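Local coordinates for cyclic di-GMP-binding protein XC_3703 (Xanthomonas campestris pv. campestris, PDB 5B7W), which binds the second messenger cyclic di-GMP, regulates virulence and biofilm formation and, without the ligand, promotes target-gene binding by a LysR-type transcriptional regulator, at residues Lys116-Glu120 with Asp137-Ala141. Numbering follows the deposited sequence.
Sequences KLKVE and DLQDA
Val119 and Leu117 reach from the approach to edge strand 119-124 to the first turns of helix 135-146, joining the sheet to one of the two helices on its face in this RRM-like domain. The tighter part is where they lie against the backbone at Asp137 and Asp140 and against Ala141. Val119 CG1, anti to its own carbonyl carbon (chi1 -63°), comes 3.5 Å from Asp137 O. The same methyl touches Ala141 CB. That carbonyl already accepts the helical bond from Ala141 N, so the methyl meets an oxygen whose polarity is partly met. Leu117 adds both branches beside it: CD1 meets Asp140 CB, while CD2 lies 4.0 Å from Asp140 O, the two side chains crossing at about a right angle. Between these residues Lys118 centres an inverse gamma turn, closed by a weak bond from Val119 N to Leu117 O. The solvent side is looser: Lys118 is exposed, whereas its partner Asp137 is buried. Lys118 CB lies 3.5 Å from Asp137 OD2. Yet Lys118 NZ stays 4.4 Å from Asp137 OD1, short of a salt bridge. Asp137 OD2 also has a long, weak ion pair with Lys133, which probably helps bind cyclic di-GMP, as in relatives. Cohesion therefore rests mainly on van der Waals contact, much of it of methyls with main-chain carbonyls, and the two lysines probably stabilise the Asp137 carboxylate through diffuse electrostatics.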
ATOM      1  N   LYS A 116     -22.936 -10.839  -7.624  1.00 67.85           N
ATOM      2  CA  LYS A 116     -23.745 -12.011  -7.350  1.00 76.52           C
ATOM      3  C   LYS A 116     -22.935 -13.278  -7.504  1.00 78.68           C
ATOM      4  O   LYS A 116     -23.174 -14.061  -8.393  1.00 82.26           O
ATOM      5  CB  LYS A 116     -24.977 -12.044  -8.273  1.00 79.69           C
ATOM      6  CG  LYS A 116     -26.333 -11.862  -7.582  1.00 82.28           C
ATOM      7  CD  LYS A 116     -27.194 -10.742  -8.173  1.00 83.59           C
ATOM      8  CE  LYS A 116     -27.269 -10.739  -9.697  1.00 83.30           C
ATOM      9  NZ  LYS A 116     -28.028  -9.589 -10.274  1.00 81.11           N
ATOM     10  N   LEU A 117     -21.964 -13.431  -6.626  1.00 75.24           N
ATOM     11  CA  LEU A 117     -21.038 -14.530  -6.622  1.00 64.57           C
ATOM     12  C   LEU A 117     -21.393 -15.531  -5.592  1.00 56.17           C
ATOM     13  O   LEU A 117     -21.981 -15.185  -4.591  1.00 60.36           O
ATOM     14  CB  LEU A 117     -19.711 -13.960  -6.247  1.00 64.36           C
ATOM     15  CG  LEU A 117     -18.479 -14.631  -6.793  1.00 62.20           C
ATOM     16  CD1 LEU A 117     -18.698 -16.106  -7.091  1.00 62.77           C
ATOM     17  CD2 LEU A 117     -18.047 -13.838  -7.995  1.00 61.06           C
ATOM     18  N   LYS A 118     -21.010 -16.765  -5.830  1.00 48.67           N
ATOM     19  CA  LYS A 118     -21.298 -17.844  -4.934  1.00 50.26           C
ATOM     20  C   LYS A 118     -20.328 -17.913  -3.743  1.00 53.05           C
ATOM     21  O   LYS A 118     -19.799 -18.946  -3.412  1.00 51.20           O
ATOM     22  CB  LYS A 118     -21.263 -19.133  -5.720  1.00 52.80           C
ATOM     23  CG  LYS A 118     -22.304 -19.254  -6.815  1.00 57.03           C
ATOM     24  CD  LYS A 118     -22.429 -20.696  -7.294  1.00 56.42           C
ATOM     25  CE  LYS A 118     -22.988 -20.852  -8.699  1.00 59.73           C
ATOM     26  NZ  LYS A 118     -22.332 -21.970  -9.408  1.00 61.83           N
ATOM     27  N   VAL A 119     -20.095 -16.783  -3.116  1.00 54.14           N
ATOM     28  CA  VAL A 119     -19.170 -16.759  -1.993  1.00 45.35           C
ATOM     29  C   VAL A 119     -19.834 -16.069  -0.812  1.00 40.83           C
ATOM     30  O   VAL A 119     -20.768 -15.279  -0.960  1.00 40.22           O
ATOM     31  CB  VAL A 119     -17.837 -16.061  -2.341  1.00 34.20           C
ATOM     32  CG1 VAL A 119     -17.107 -16.819  -3.440  1.00 39.94           C
ATOM     33  CG2 VAL A 119     -18.080 -14.617  -2.749  1.00 35.83           C
ATOM     34  N   GLU A 120     -19.339 -16.395   0.378  1.00 39.89           N
ATOM     35  CA  GLU A 120     -19.735 -15.734   1.612  1.00 51.14           C
ATOM     36  C   GLU A 120     -18.498 -15.091   2.222  1.00 44.69           C
ATOM     37  O   GLU A 120     -17.497 -15.773   2.466  1.00 45.60           O
ATOM     38  CB  GLU A 120     -20.375 -16.719   2.593  1.00 59.52           C
ATOM     39  CG  GLU A 120     -21.123 -16.053   3.736  1.00 70.40           C
ATOM     40  CD  GLU A 120     -21.970 -17.030   4.529  1.00 76.84           C
ATOM     41  OE1 GLU A 120     -22.711 -16.580   5.430  1.00 78.95           O
ATOM     42  OE2 GLU A 120     -21.897 -18.246   4.253  1.00 74.35           O
ATOM     43  N   ASP A 137     -15.382 -21.097  -7.364  1.00 41.00           N
ATOM     44  CA  ASP A 137     -16.055 -19.891  -6.888  1.00 39.86           C
ATOM     45  C   ASP A 137     -15.078 -18.950  -6.203  1.00 40.98           C
ATOM     46  O   ASP A 137     -15.266 -17.729  -6.238  1.00 43.06           O
ATOM     47  CB  ASP A 137     -17.183 -20.233  -5.910  1.00 33.53           C
ATOM     48  CG  ASP A 137     -18.221 -21.156  -6.506  1.00 48.07           C
ATOM     49  OD1 ASP A 137     -18.311 -21.244  -7.748  1.00 43.53           O
ATOM     50  OD2 ASP A 137     -18.973 -21.778  -5.726  1.00 48.95           O
ATOM     51  N   LEU A 138     -14.046 -19.499  -5.560  1.00 42.17           N
ATOM     52  CA  LEU A 138     -13.060 -18.660  -4.892  1.00 44.69           C
ATOM     53  C   LEU A 138     -12.217 -17.905  -5.911  1.00 51.15           C
ATOM     54  O   LEU A 138     -12.006 -16.694  -5.783  1.00 52.46           O
ATOM     55  CB  LEU A 138     -12.180 -19.512  -3.974  1.00 32.20           C
ATOM     56  CG  LEU A 138     -12.898 -20.293  -2.868  1.00 44.28           C
ATOM     57  CD1 LEU A 138     -11.908 -21.142  -2.085  1.00 40.61           C
ATOM     58  CD2 LEU A 138     -13.653 -19.352  -1.940  1.00 43.19           C
ATOM     59  N   GLN A 139     -11.739 -18.606  -6.944  1.00 60.17           N
ATOM     60  CA  GLN A 139     -11.010 -17.935  -8.016  1.00 60.02           C
ATOM     61  C   GLN A 139     -11.892 -16.914  -8.719  1.00 52.73           C
ATOM     62  O   GLN A 139     -11.431 -15.823  -9.069  1.00 52.57           O
ATOM     63  CB  GLN A 139     -10.474 -18.960  -9.016  1.00 70.28           C
ATOM     64  CG  GLN A 139      -9.857 -18.348 -10.269  1.00 75.76           C
ATOM     65  CD  GLN A 139      -8.461 -17.801 -10.033  1.00 78.27           C
ATOM     66  OE1 GLN A 139      -8.290 -16.742  -9.428  1.00 76.98           O
ATOM     67  NE2 GLN A 139      -7.454 -18.521 -10.514  1.00 81.08           N
ATOM     68  N   ASP A 140     -13.168 -17.252  -8.932  1.00 53.21           N
ATOM     69  CA  ASP A 140     -14.108 -16.277  -9.474  1.00 52.10           C
ATOM     70  C   ASP A 140     -14.162 -15.031  -8.602  1.00 50.92           C
ATOM     71  O   ASP A 140     -14.254 -13.909  -9.113  1.00 47.14           O
ATOM     72  CB  ASP A 140     -15.498 -16.900  -9.608  1.00 51.47           C
ATOM     73  CG  ASP A 140     -15.665 -17.679 -10.899  1.00 53.80           C
ATOM     74  OD1 ASP A 140     -14.643 -18.116 -11.469  1.00 54.04           O
ATOM     75  OD2 ASP A 140     -16.819 -17.853 -11.343  1.00 48.81           O
ATOM     76  N   ALA A 141     -14.096 -15.205  -7.281  1.00 47.91           N
ATOM     77  CA  ALA A 141     -13.982 -14.053  -6.395  1.00 40.20           C
ATOM     78  C   ALA A 141     -12.600 -13.419  -6.500  1.00 36.86           C
ATOM     79  O   ALA A 141     -12.478 -12.190  -6.552  1.00 37.79           O
ATOM     80  CB  ALA A 141     -14.282 -14.463  -4.955  1.00 38.64           C
TER